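Local coordinates for protein lytic polysaccharide monooxygenase (Neurospora crassa, PDB 4QI8) that probably cleaves the beta-(1->4) bonds of cellulose oxidatively, as a copper-dependent lytic polysaccharide monooxygenase of family AA9, at residues Q77-V83 against S133-R139; G96-K101 against Y177-F181; S188-I192 against Y204-G208. All blocks are in the same frame, centred on the assembly; numbering follows the deposited sequence.

Contact 1 of 3, residues Q77-V83 against S133-R139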
ATOM      1  N   GLN A  77      -2.278  -0.578   4.598  1.00  5.84           N
ATOM      2  CA  GLN A  77      -1.536   0.685   4.558  1.00  6.33           C
ATOM      3  C   GLN A  77      -1.427   1.130   3.102  1.00  5.65           C
ATOM      4  O   GLN A  77      -1.338   0.295   2.198  1.00  6.24           O
ATOM      5  CB  GLN A  77      -0.148   0.553   5.200  1.00  6.36           C
ATOM      6  CG  GLN A  77      -0.169  -0.230   6.499  1.00  6.17           C
ATOM      7  CD  GLN A  77       1.057  -0.066   7.382  1.00  6.99           C
ATOM      8  OE1 GLN A  77       0.936  -0.070   8.605  1.00  8.63           O
ATOM      9  NE2 GLN A  77       2.232   0.054   6.782  1.00  7.75           N
ATOM     10  N   PHE A  78      -1.435   2.443   2.885  1.00  6.55           N
ATOM     11  CA  PHE A  78      -1.304   3.016   1.546  1.00  6.36           C
ATOM     12  C   PHE A  78      -0.241   4.103   1.528  1.00  6.06           C
ATOM     13  O   PHE A  78      -0.147   4.913   2.457  1.00  6.71           O
ATOM     14  CB  PHE A  78      -2.639   3.614   1.060  1.00  6.95           C
ATOM     15  CG  PHE A  78      -3.726   2.596   0.839  1.00  7.31           C
ATOM     16  CD1 PHE A  78      -3.792   1.879  -0.351  1.00  7.35           C
ATOM     17  CD2 PHE A  78      -4.681   2.352   1.817  1.00  8.37           C
ATOM     18  CE1 PHE A  78      -4.786   0.952  -0.553  1.00  8.43           C
ATOM     19  CE2 PHE A  78      -5.666   1.404   1.615  1.00  8.81           C
ATOM     20  CZ  PHE A  78      -5.715   0.706   0.433  1.00  8.84           C
ATOM     21  N   TYR A  79       0.535   4.132   0.447  1.00  6.19           N
ATOM     22  CA  TYR A  79       1.583   5.114   0.245  1.00  5.96           C
ATOM     23  C   TYR A  79       1.461   5.710  -1.152  1.00  5.91           C
ATOM     24  O   TYR A  79       1.031   5.036  -2.096  1.00  6.80           O
ATOM     25  CB  TYR A  79       2.965   4.485   0.335  1.00  6.30           C
ATOM     26  CG  TYR A  79       3.415   3.929   1.667  1.00  6.41           C
ATOM     27  CD1 TYR A  79       2.895   2.749   2.178  1.00  6.76           C
ATOM     28  CD2 TYR A  79       4.417   4.573   2.401  1.00  6.58           C
ATOM     29  CE1 TYR A  79       3.358   2.225   3.392  1.00  6.79           C
ATOM     30  CE2 TYR A  79       4.892   4.047   3.589  1.00  7.56           C
ATOM     31  CZ  TYR A  79       4.361   2.889   4.083  1.00  6.31           C
ATOM     32  OH  TYR A  79       4.861   2.385   5.257  1.00  7.48           O
ATOM     33  N   LEU A  80       1.901   6.959  -1.278  1.00  6.37           N
ATOM     34  CA  LEU A  80       2.057   7.606  -2.573  1.00  6.10           C
ATOM     35  C   LEU A  80       3.521   7.917  -2.857  1.00  6.59           C
ATOM     36  O   LEU A  80       4.310   8.142  -1.936  1.00  7.05           O
ATOM     37  CB  LEU A  80       1.309   8.936  -2.585  1.00  7.84           C
ATOM     38  CG  LEU A  80      -0.207   8.853  -2.738  1.00  7.27           C
ATOM     39  CD1 LEU A  80      -0.859  10.214  -2.499  1.00  7.51           C
ATOM     40  CD2 LEU A  80      -0.596   8.337  -4.129  1.00  7.88           C
ATOM     41  N   ALA A  81       3.863   7.966  -4.142  1.00  6.64           N
ATOM     42  CA  ALA A  81       5.173   8.443  -4.584  1.00  6.93           C
ATOM     43  C   ALA A  81       4.972   9.228  -5.865  1.00  7.08           C
ATOM     44  O   ALA A  81       4.338   8.740  -6.797  1.00  7.82           O
ATOM     45  CB  ALA A  81       6.134   7.284  -4.812  1.00  7.90           C
ATOM     46  N   ARG A  82       5.523  10.437  -5.912  1.00  8.17           N
ATOM     47  CA  ARG A  82       5.330  11.307  -7.061  1.00  8.78           C
ATOM     48  C   ARG A  82       6.437  11.127  -8.093  1.00  9.19           C
ATOM     49  O   ARG A  82       7.627  11.290  -7.814  1.00 10.10           O
ATOM     50  CB  ARG A  82       5.272  12.771  -6.628  1.00  9.40           C
ATOM     51  CG  ARG A  82       4.905  13.700  -7.771  1.00 10.45           C
ATOM     52  CD  ARG A  82       4.813  15.146  -7.327  1.00 11.20           C
ATOM     53  NE  ARG A  82       4.425  16.052  -8.410  1.00 12.52           N
ATOM     54  CZ  ARG A  82       5.247  16.516  -9.348  1.00 12.98           C
ATOM     55  NH1 ARG A  82       6.530  16.179  -9.367  1.00 14.90           N
ATOM     56  NH2 ARG A  82       4.782  17.344 -10.271  1.00 15.36           N
ATOM     57  N   VAL A  83       6.031  10.826  -9.317  1.00  9.35           N
ATOM     58  CA  VAL A  83       6.967  10.701 -10.416  1.00  9.44           C
ATOM     59  C   VAL A  83       7.624  12.068 -10.685  1.00 11.22           C
ATOM     60  O   VAL A  83       6.920  13.063 -10.787  1.00 11.72           O
ATOM     61  CB  VAL A  83       6.229  10.243 -11.680  1.00 10.23           C
ATOM     62  CG1 VAL A  83       7.196  10.126 -12.840  0.86 10.50           C
ATOM     63  CG2 VAL A  83       5.494   8.915 -11.452  0.83  8.66           C
ATOM     64  N   SER A 133       0.138  18.386  -7.852  1.00 13.10           N
ATOM     65  CA  SER A 133      -0.365  17.643  -8.999  1.00 13.31           C
ATOM     66  C   SER A 133       0.795  16.973  -9.714  1.00 12.60           C
ATOM     67  O   SER A 133       1.927  17.452  -9.682  1.00 14.51           O
ATOM     68  CB  SER A 133      -1.087  18.571  -9.969  1.00 16.63           C
ATOM     69  OG  SER A 133      -0.200  19.549 -10.471  1.00 22.66           O
ATOM     70  N   GLY A 134       0.510  15.843 -10.341  1.00 12.28           N
ATOM     71  CA  GLY A 134       1.501  15.140 -11.125  1.00 12.00           C
ATOM     72  C   GLY A 134       1.128  13.682 -11.255  1.00 10.71           C
ATOM     73  O   GLY A 134       0.051  13.272 -10.839  1.00 10.91           O
ATOM     74  N   SER A 135       2.018  12.902 -11.846  1.00 10.63           N
ATOM     75  CA  SER A 135       1.833  11.458 -11.895  1.00  9.62           C
ATOM     76  C   SER A 135       2.347  10.835 -10.610  1.00  8.48           C
ATOM     77  O   SER A 135       3.364  11.275 -10.078  1.00 10.05           O
ATOM     78  CB  SER A 135       2.562  10.874 -13.094  1.00 11.47           C
ATOM     79  OG  SER A 135       2.034  11.390 -14.302  1.00 15.57           O
ATOM     80  N   TYR A 136       1.646   9.808 -10.139  1.00  8.68           N
ATOM     81  CA  TYR A 136       1.960   9.157  -8.873  1.00  7.65           C
ATOM     82  C   TYR A 136       1.784   7.649  -8.963  1.00  7.10           C
ATOM     83  O   TYR A 136       0.922   7.156  -9.704  1.00  7.56           O
ATOM     84  CB  TYR A 136       1.009   9.615  -7.765  1.00  8.51           C
ATOM     85  CG  TYR A 136       1.267  10.975  -7.156  1.00  8.41           C
ATOM     86  CD1 TYR A 136       0.881  12.144  -7.812  1.00  8.88           C
ATOM     87  CD2 TYR A 136       1.854  11.089  -5.907  1.00  8.24           C
ATOM     88  CE1 TYR A 136       1.095  13.386  -7.243  1.00  9.61           C
ATOM     89  CE2 TYR A 136       2.067  12.324  -5.324  1.00  8.76           C
ATOM     90  CZ  TYR A 136       1.676  13.466  -5.988  1.00  8.67           C
ATOM     91  OH  TYR A 136       1.912  14.678  -5.375  1.00 10.07           O
ATOM     92  N   LEU A 137       2.569   6.926  -8.165  1.00  6.71           N
ATOM     93  CA  LEU A 137       2.245   5.558  -7.823  1.00  6.00           C
ATOM     94  C   LEU A 137       1.521   5.541  -6.487  1.00  6.53           C
ATOM     95  O   LEU A 137       1.905   6.261  -5.555  1.00  6.68           O
ATOM     96  CB  LEU A 137       3.508   4.711  -7.719  1.00  6.60           C
ATOM     97  CG  LEU A 137       4.317   4.618  -9.012  1.00  8.14           C
ATOM     98  CD1 LEU A 137       5.625   3.870  -8.776  1.00  8.60           C
ATOM     99  CD2 LEU A 137       3.514   3.926 -10.089  1.00 10.95           C
ATOM    100  N   LEU A 138       0.494   4.693  -6.402  1.00  5.93           N
ATOM    101  CA  LEU A 138      -0.225   4.429  -5.165  1.00  6.02           C
ATOM    102  C   LEU A 138       0.011   2.977  -4.798  1.00  5.76           C
ATOM    103  O   LEU A 138      -0.433   2.076  -5.508  1.00  5.94           O
ATOM    104  CB  LEU A 138      -1.715   4.703  -5.332  1.00  6.01           C
ATOM    105  CG  LEU A 138      -2.610   4.318  -4.150  1.00  7.01           C
ATOM    106  CD1 LEU A 138      -2.300   5.095  -2.877  1.00  7.57           C
ATOM    107  CD2 LEU A 138      -4.058   4.501  -4.544  1.00  7.64           C
ATOM    108  N   ARG A 139       0.764   2.764  -3.725  1.00  5.62           N
ATOM    109  CA  ARG A 139       1.092   1.430  -3.246  1.00  5.58           C
ATOM    110  C   ARG A 139       0.073   0.999  -2.201  1.00  6.39           C
ATOM    111  O   ARG A 139      -0.142   1.695  -1.209  1.00  6.55           O
ATOM    112  CB  ARG A 139       2.506   1.421  -2.651  1.00  5.54           C
ATOM    113  CG  ARG A 139       2.940   0.117  -2.010  1.00  5.76           C
ATOM    114  CD  ARG A 139       4.360   0.246  -1.484  1.00  6.20           C
ATOM    115  NE  ARG A 139       4.830  -0.976  -0.835  1.00  5.96           N
ATOM    116  CZ  ARG A 139       4.561  -1.310   0.418  1.00  5.61           C
ATOM    117  NH1 ARG A 139       3.849  -0.489   1.185  1.00  5.83           N
ATOM    118  NH2 ARG A 139       5.011  -2.453   0.911  1.00  5.95           N
TER
HETATM  119  O   HOH W   1       1.155   0.533   0.793  1.00 17.52           O
HETATM  120  O   HOH W   2       4.781  13.803 -12.383  1.00 15.09           O

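Contact 2 of 3, residues G96-K101 against Y177-F181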
ATOM      1  N   GLY A  96      14.441   4.877  -4.339  1.00  9.51           N
ATOM      2  CA  GLY A  96      14.832   5.972  -3.477  1.00 10.04           C
ATOM      3  C   GLY A  96      13.765   6.337  -2.459  1.00  8.12           C
ATOM      4  O   GLY A  96      12.717   5.688  -2.365  1.00  7.52           O
ATOM      5  N   ALA A  97      14.041   7.385  -1.691  1.00  8.29           N
ATOM      6  CA  ALA A  97      13.192   7.763  -0.573  1.00  8.82           C
ATOM      7  C   ALA A  97      12.094   8.686  -1.074  1.00  9.01           C
ATOM      8  O   ALA A  97      12.156   9.901  -0.908  1.00 10.46           O
ATOM      9  CB  ALA A  97      14.018   8.439   0.510  1.00 10.56           C
ATOM     10  N   VAL A  98      11.091   8.084  -1.702  1.00  7.96           N
ATOM     11  CA  VAL A  98      10.053   8.812  -2.414  1.00  8.14           C
ATOM     12  C   VAL A  98       8.638   8.505  -1.931  1.00  7.92           C
ATOM     13  O   VAL A  98       7.694   9.175  -2.334  1.00  8.61           O
ATOM     14  CB  VAL A  98      10.142   8.548  -3.943  1.00  9.36           C
ATOM     15  CG1 VAL A  98      11.455   9.071  -4.489  1.00  9.73           C
ATOM     16  CG2 VAL A  98       9.973   7.062  -4.284  1.00  9.29           C
ATOM     17  N   TRP A  99       8.481   7.491  -1.088  1.00  6.59           N
ATOM     18  CA  TRP A  99       7.157   7.026  -0.689  1.00  6.69           C
ATOM     19  C   TRP A  99       6.733   7.672   0.623  1.00  7.21           C
ATOM     20  O   TRP A  99       7.469   7.598   1.605  1.00  9.04           O
ATOM     21  CB  TRP A  99       7.173   5.507  -0.511  1.00  6.21           C
ATOM     22  CG  TRP A  99       7.461   4.753  -1.771  1.00  7.14           C
ATOM     23  CD1 TRP A  99       8.679   4.335  -2.213  1.00  6.74           C
ATOM     24  CD2 TRP A  99       6.512   4.335  -2.756  1.00  6.62           C
ATOM     25  NE1 TRP A  99       8.552   3.673  -3.413  1.00  7.31           N
ATOM     26  CE2 TRP A  99       7.226   3.669  -3.772  1.00  6.46           C
ATOM     27  CE3 TRP A  99       5.127   4.470  -2.880  1.00  7.32           C
ATOM     28  CZ2 TRP A  99       6.594   3.131  -4.897  1.00  7.16           C
ATOM     29  CZ3 TRP A  99       4.505   3.944  -4.001  1.00  7.37           C
ATOM     30  CH2 TRP A  99       5.235   3.270  -4.984  1.00  7.15           C
ATOM     31  N   PHE A 100       5.541   8.264   0.643  1.00  7.00           N
ATOM     32  CA  PHE A 100       4.981   8.758   1.896  1.00  7.08           C
ATOM     33  C   PHE A 100       3.661   8.061   2.158  1.00  6.66           C
ATOM     34  O   PHE A 100       2.906   7.736   1.238  1.00  7.17           O
ATOM     35  CB  PHE A 100       4.848  10.296   1.939  1.00  7.52           C
ATOM     36  CG  PHE A 100       4.006  10.905   0.845  1.00  8.07           C
ATOM     37  CD1 PHE A 100       4.538  11.153  -0.406  1.00  8.51           C
ATOM     38  CD2 PHE A 100       2.693  11.273   1.089  1.00  8.19           C
ATOM     39  CE1 PHE A 100       3.777  11.733  -1.400  1.00 10.32           C
ATOM     40  CE2 PHE A 100       1.931  11.872   0.105  1.00  9.72           C
ATOM     41  CZ  PHE A 100       2.475  12.106  -1.142  1.00  9.16           C
ATOM     42  N   LYS A 101       3.419   7.801   3.437  1.00  7.26           N
ATOM     43  CA  LYS A 101       2.247   7.077   3.876  1.00  7.00           C
ATOM     44  C   LYS A 101       1.065   8.015   3.965  1.00  8.17           C
ATOM     45  O   LYS A 101       1.170   9.086   4.558  1.00  9.29           O
ATOM     46  CB  LYS A 101       2.521   6.457   5.240  1.00  7.99           C
ATOM     47  CG  LYS A 101       1.386   5.611   5.787  1.00  7.80           C
ATOM     48  CD  LYS A 101       1.673   5.117   7.198  1.00  8.64           C
ATOM     49  CE  LYS A 101       2.675   3.985   7.219  1.00  7.75           C
ATOM     50  NZ  LYS A 101       3.099   3.688   8.617  1.00  8.17           N
ATOM     51  N   TYR A 177       8.873  12.019   6.312  1.00 12.78           N
ATOM     52  CA  TYR A 177       7.733  11.241   5.849  1.00 10.58           C
ATOM     53  C   TYR A 177       8.102  10.264   4.751  1.00 10.18           C
ATOM     54  O   TYR A 177       7.427   9.258   4.584  1.00 12.46           O
ATOM     55  CB  TYR A 177       6.606  12.164   5.370  1.00 11.43           C
ATOM     56  CG  TYR A 177       5.953  12.923   6.507  1.00 13.17           C
ATOM     57  CD1 TYR A 177       4.937  12.348   7.252  1.00 12.33           C
ATOM     58  CD2 TYR A 177       6.379  14.194   6.854  1.00 14.78           C
ATOM     59  CE1 TYR A 177       4.350  13.026   8.318  1.00 14.20           C
ATOM     60  CE2 TYR A 177       5.797  14.880   7.906  1.00 16.47           C
ATOM     61  CZ  TYR A 177       4.795  14.289   8.642  1.00 15.82           C
ATOM     62  OH  TYR A 177       4.229  14.989   9.692  1.00 18.42           O
ATOM     63  N   LYS A 178       9.146  10.569   3.990  1.00 11.09           N
ATOM     64  CA  LYS A 178       9.456   9.780   2.804  1.00 10.93           C
ATOM     65  C   LYS A 178      10.439   8.660   3.069  1.00 10.16           C
ATOM     66  O   LYS A 178      11.486   8.870   3.702  1.00 12.10           O
ATOM     67  CB  LYS A 178       9.996  10.660   1.688  1.00 13.19           C
ATOM     68  CG  LYS A 178       8.947  11.562   1.086  1.00 15.84           C
ATOM     69  CD  LYS A 178       9.486  12.270  -0.126  1.00 22.62           C
ATOM     70  CE  LYS A 178       8.971  13.683  -0.208  1.00 26.40           C
ATOM     71  NZ  LYS A 178       9.678  14.432  -1.273  1.00 28.29           N
ATOM     72  N   VAL A 179      10.109   7.483   2.545  1.00  8.11           N
ATOM     73  CA  VAL A 179      10.902   6.286   2.736  1.00  8.15           C
ATOM     74  C   VAL A 179      11.069   5.538   1.417  1.00  6.40           C
ATOM     75  O   VAL A 179      10.426   5.851   0.417  1.00  6.99           O
ATOM     76  CB  VAL A 179      10.266   5.356   3.793  1.00  8.54           C
ATOM     77  CG1 VAL A 179      10.176   6.095   5.133  1.00 10.48           C
ATOM     78  CG2 VAL A 179       8.901   4.840   3.349  1.00  7.54           C
ATOM     79  N   SER A 180      11.946   4.544   1.438  0.90  6.45           N
ATOM     80  CA  SER A 180      12.182   3.709   0.272  0.53  6.45           C
ATOM     81  C   SER A 180      11.636   2.301   0.490  0.91  5.54           C
ATOM     82  O   SER A 180      11.508   1.831   1.626  0.85  5.36           O
ATOM     83  CB  SER A 180      13.678   3.644  -0.037  0.53  8.36           C
ATOM     84  OG  SER A 180      14.387   2.982   0.992  0.53  8.50           O
ATOM     85  N   PHE A 181      11.329   1.638  -0.619  1.00  6.33           N
ATOM     86  CA  PHE A 181      10.985   0.218  -0.614  1.00  6.23           C
ATOM     87  C   PHE A 181      11.835  -0.487  -1.657  1.00  6.23           C
ATOM     88  O   PHE A 181      11.767  -0.130  -2.821  1.00  7.54           O
ATOM     89  CB  PHE A 181       9.511  -0.005  -0.946  1.00  6.43           C
ATOM     90  CG  PHE A 181       8.589   0.371   0.174  1.00  6.49           C
ATOM     91  CD1 PHE A 181       8.505  -0.415   1.306  1.00  6.93           C
ATOM     92  CD2 PHE A 181       7.841   1.525   0.121  1.00  8.26           C
ATOM     93  CE1 PHE A 181       7.683  -0.061   2.366  1.00  9.09           C
ATOM     94  CE2 PHE A 181       7.005   1.872   1.178  1.00  9.94           C
ATOM     95  CZ  PHE A 181       6.933   1.082   2.297  1.00  9.91           C
TER
HETATM   96  O   HOH W   3      11.931   3.143  -3.031  1.00  9.58           O
HETATM   97  O   HOH W   4      14.240   1.983  -3.782  1.00 16.59           O
HETATM   98  O   HOH W   5       4.846   9.240   5.365  1.00 10.21           O

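Contact 3 of 3, residues S188-I192 against Y204-G208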
ATOM      1  N   SER A 188      12.584  -7.192  12.027  1.00  6.54           N
ATOM      2  CA  SER A 188      12.457  -7.072  13.475  1.00  7.73           C
ATOM      3  C   SER A 188      11.514  -5.956  13.916  1.00  7.04           C
ATOM      4  O   SER A 188      11.328  -5.744  15.108  1.00  7.56           O
ATOM      5  CB  SER A 188      13.832  -6.809  14.086  1.00  9.14           C
ATOM      6  OG  SER A 188      14.389  -5.649  13.496  1.00 10.32           O
ATOM      7  N   ASP A 189      10.945  -5.209  12.979  1.00  7.18           N
ATOM      8  CA  ASP A 189      10.088  -4.099  13.374  1.00  7.46           C
ATOM      9  C   ASP A 189       8.922  -4.623  14.220  1.00  6.80           C
ATOM     10  O   ASP A 189       8.390  -5.696  13.963  1.00  7.41           O
ATOM     11  CB  ASP A 189       9.519  -3.356  12.165  1.00  7.55           C
ATOM     12  CG  ASP A 189      10.553  -2.520  11.417  1.00  8.81           C
ATOM     13  OD1 ASP A 189      11.636  -2.230  11.969  1.00 10.17           O
ATOM     14  OD2 ASP A 189      10.262  -2.143  10.263  1.00  9.86           O
ATOM     15  N   PRO A 190       8.514  -3.865  15.243  1.00  7.73           N
ATOM     16  CA  PRO A 190       7.556  -4.388  16.224  1.00  8.27           C
ATOM     17  C   PRO A 190       6.138  -4.591  15.707  1.00  7.51           C
ATOM     18  O   PRO A 190       5.351  -5.246  16.388  1.00  8.85           O
ATOM     19  CB  PRO A 190       7.587  -3.335  17.345  1.00 10.91           C
ATOM     20  CG  PRO A 190       8.074  -2.112  16.695  1.00 11.50           C
ATOM     21  CD  PRO A 190       9.075  -2.575  15.680  1.00  8.91           C
ATOM     22  N   GLY A 191       5.808  -4.044  14.542  1.00  7.28           N
ATOM     23  CA  GLY A 191       4.535  -4.315  13.900  1.00  8.21           C
ATOM     24  C   GLY A 191       4.612  -5.370  12.804  1.00  6.92           C
ATOM     25  O   GLY A 191       3.612  -5.632  12.134  1.00  7.05           O
ATOM     26  N   ILE A 192       5.795  -5.964  12.633  1.00  6.19           N
ATOM     27  CA  ILE A 192       6.050  -7.016  11.643  1.00  5.92           C
ATOM     28  C   ILE A 192       6.394  -8.336  12.353  1.00  6.36           C
ATOM     29  O   ILE A 192       5.840  -9.387  12.011  1.00  6.73           O
ATOM     30  CB  ILE A 192       7.158  -6.576  10.659  1.00  6.38           C
ATOM     31  CG1 ILE A 192       6.653  -5.404   9.821  1.00  6.97           C
ATOM     32  CG2 ILE A 192       7.585  -7.730   9.762  1.00  6.60           C
ATOM     33  CD1 ILE A 192       7.690  -4.775   8.914  1.00  6.75           C
ATOM     34  N   TYR A 204      -0.378  -1.436  18.951  1.00 10.54           N
ATOM     35  CA  TYR A 204       0.142  -1.942  17.684  1.00  8.38           C
ATOM     36  C   TYR A 204       0.905  -0.829  16.980  1.00  9.34           C
ATOM     37  O   TYR A 204       0.342   0.219  16.673  1.00 10.44           O
ATOM     38  CB  TYR A 204      -0.976  -2.496  16.769  1.00  8.71           C
ATOM     39  CG  TYR A 204      -0.391  -2.942  15.446  1.00  8.00           C
ATOM     40  CD1 TYR A 204       0.402  -4.070  15.384  1.00  7.12           C
ATOM     41  CD2 TYR A 204      -0.579  -2.209  14.275  1.00  7.44           C
ATOM     42  CE1 TYR A 204       0.994  -4.465  14.197  1.00  7.28           C
ATOM     43  CE2 TYR A 204       0.016  -2.592  13.089  1.00  6.72           C
ATOM     44  CZ  TYR A 204       0.802  -3.717  13.055  1.00  6.41           C
ATOM     45  OH  TYR A 204       1.411  -4.055  11.879  1.00  7.24           O
ATOM     46  N   LYS A 205       2.188  -1.060  16.723  1.00  8.57           N
ATOM     47  CA  LYS A 205       3.008  -0.071  16.047  1.00  8.48           C
ATOM     48  C   LYS A 205       3.101  -0.392  14.557  1.00  8.54           C
ATOM     49  O   LYS A 205       3.874  -1.253  14.138  1.00  9.24           O
ATOM     50  CB  LYS A 205       4.413  -0.053  16.645  1.00  9.88           C
ATOM     51  CG  LYS A 205       5.328   1.011  16.053  1.00 13.46           C
ATOM     52  CD  LYS A 205       4.773   2.396  16.267  1.00 19.57           C
ATOM     53  CE  LYS A 205       5.701   3.471  15.724  1.00 24.59           C
ATOM     54  NZ  LYS A 205       5.047   4.804  15.848  1.00 24.16           N
ATOM     55  N   ASN A 206       2.315   0.301  13.738  1.00  7.76           N
ATOM     56  CA  ASN A 206       2.398   0.081  12.298  1.00  7.24           C
ATOM     57  C   ASN A 206       3.823   0.289  11.817  1.00  7.73           C
ATOM     58  O   ASN A 206       4.480   1.245  12.226  1.00  8.19           O
ATOM     59  CB  ASN A 206       1.527   1.074  11.544  1.00  7.67           C
ATOM     60  CG  ASN A 206       0.067   0.929  11.869  1.00  7.46           C
ATOM     61  OD1 ASN A 206      -0.402   1.433  12.890  1.00  8.52           O
ATOM     62  ND2 ASN A 206      -0.669   0.230  11.010  1.00  7.21           N
ATOM     63  N   PRO A 207       4.295  -0.552  10.891  1.00  7.11           N
ATOM     64  CA  PRO A 207       5.622  -0.301  10.341  1.00  7.46           C
ATOM     65  C   PRO A 207       5.589   0.876   9.378  1.00  7.31           C
ATOM     66  O   PRO A 207       4.548   1.239   8.815  1.00  7.20           O
ATOM     67  CB  PRO A 207       5.961  -1.619   9.635  1.00  8.05           C
ATOM     68  CG  PRO A 207       4.645  -2.130   9.200  1.00  8.39           C
ATOM     69  CD  PRO A 207       3.680  -1.749  10.300  1.00  7.28           C
ATOM     70  N   GLY A 208       6.753   1.480   9.216  1.00  7.17           N
ATOM     71  CA  GLY A 208       6.914   2.591   8.311  1.00  6.64           C
ATOM     72  C   GLY A 208       6.766   3.947   8.979  1.00  7.25           C
ATOM     73  O   GLY A 208       6.599   4.060  10.195  1.00  8.19           O
TER
HETATM   74  O   HOH W   6       9.034   0.335  10.499  1.00 10.39           O
HETATM   75  O   HOH W   7       3.524  -3.447  17.703  1.00 10.24           O
HETATM   76  O   HOH W   8       6.578  -1.643  13.276  1.00  8.91           O

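Contact 1 of 3, residues Q77-V83 against S133-R139
Backbone groups do most of the bonding between strands 77-82 and 134-139, whose axes approach to 4.6 Å. Tyr79 and Arg139 form one hydrogen-bonded pair (Tyr79 N to Arg139 O 3.0 Å, Arg139 N to Tyr79 O 2.8 Å). Ala81 and Leu137 form the next (Ala81 N to Leu137 O 3.0 Å, Leu137 N to Ala81 O 2.9 Å), and Val83 N reaches Ser135 O at 2.8 Å. One water donates to both Gln77 O and Arg139 O while the Gln77 backbone pairs with Glu141; where the segments part, another joins Val83 O to Ser135 N. These are inner strands of the larger sheet of the AA9 beta-sandwich, and strand 99-104 takes the other edge of 77-82. On one face Arg82 CB lies over the Tyr136 ring, 3.8 Å from its centroid. The long Arg82 chain clamps Ser133 O through NE (3.1 Å) and NH2 (2.9 Å), passing Gly134, where a CB would collide with NE; NH2 also forms a salt bridge with Asp85. Tyr136 OH is hydrogen-bonded to Lys132 O. Across the sheet, NH2 of buried Arg139 forms a salt bridge with Glu141 and a hydrogen bond to Ile40 O, and Tyr79 OH is hydrogen-bonded to Tyr185 OH.

Contact 2 of 3, residues G96-K101 against Y177-F181
The indole of Trp99 is the large projection here, and Phe181 rests against it: the edge of the phenyl ring points at the face of the five-membered ring in a T-shaped pair, centroids 5.3 Å apart and planes at 70°. The flat indole fills a corner that Arg41 and Cys42 of helix 39-42 and Leu137 also line. Beta-branched Val179 fits beside the root of the tryptophan, CG2 lying 4.3 Å from Trp99 CB. The short, weakly bonded strand 178-179 edges the larger sheet of the sandwich, and its join to strand 99-104 is a classic beta bulge: Val98 and Trp99 both face Val179, whose O accepts from Trp99 N (3.0 Å) and, weakly, from Val98 N (3.1 Å), while Val179 N returns a bond to Trp99 O (2.8 Å). Ala97 centres an inverse gamma turn, bringing Gly96 O within 3.2 Å of Ser180 CB. Phe100 CB meets Tyr177 CB at 4.3 Å. Lys178 CB lies 3.5 Å from Ala97 O, and the long chain carries its amine away to a salt bridge with Glu172. Water fills gaps between the backbones: one bridges Gly96 O and Phe181 N, another Lys101 N and Tyr177 O.

Contact 3 of 3, residues S188-I192 against Y204-G208
Asp189 opens the contact through water: its OD2, which also accepts from Lys186 N, receives a hydrogen bond from a water (2.8 Å) that in turn accepts from Gly208 N (2.9 Å). Its carbonyl O turns back to take Ile192 N at 2.9 Å, closing a type I beta turn with Pro190 and Gly191 at its corners; proline's fixed phi suits the first corner. Pro190 CG touches Lys205 CB at 4.2 Å on the exposed side, where the lysine can send its amine into solvent, and a second water links Pro190 O to Lys205 N, 2.9 Å from each. Gly191 comes closest to Tyr204-Gly208. Its CA lies 3.1 Å from Lys205 O in a CA-H...O contact, and a CB would collide with that oxygen. Gly191 N and Lys205 O share a third water instead of bonding directly, whereas Gly191 O accepts from Tyr204 OH at 2.7 Å, the aromatic ring being long enough to span the gap. Ile192 then lays CD1 on Pro207 CB (3.7 Å). Both segments belong to the long C-terminal region of this AA9 enzyme, without regular secondary structure; ordered water supplies three of the polar links beside one direct hydrogen bond.

Contacts 1 and 2 share one sheet, centres 10 Å apart, through strands 76-82 and 99-104, where Leu80 N probably bonds Phe100 O (2.8 Å). Phe181 of contact 2 adds a cation-pi contact with Arg139 and an edge-to-face pair with Tyr79. Contact 3, centred 22 Å from contact 1 and 16 Å from contact 2, joins both by probable hydrogen bonds, Gln77 OE1 to Asn206 ND2 (2.9 Å) and Lys101 NZ to Pro207 O (2.9 Å). Copper is held by His1, His72 and Tyr157; the Arg139 side chain lies about 9 Å from that of Tyr157, and the Ile192 side chain about 8 Å from that of Asp33 and 9 Å from that of Gln155, which probably bind O2.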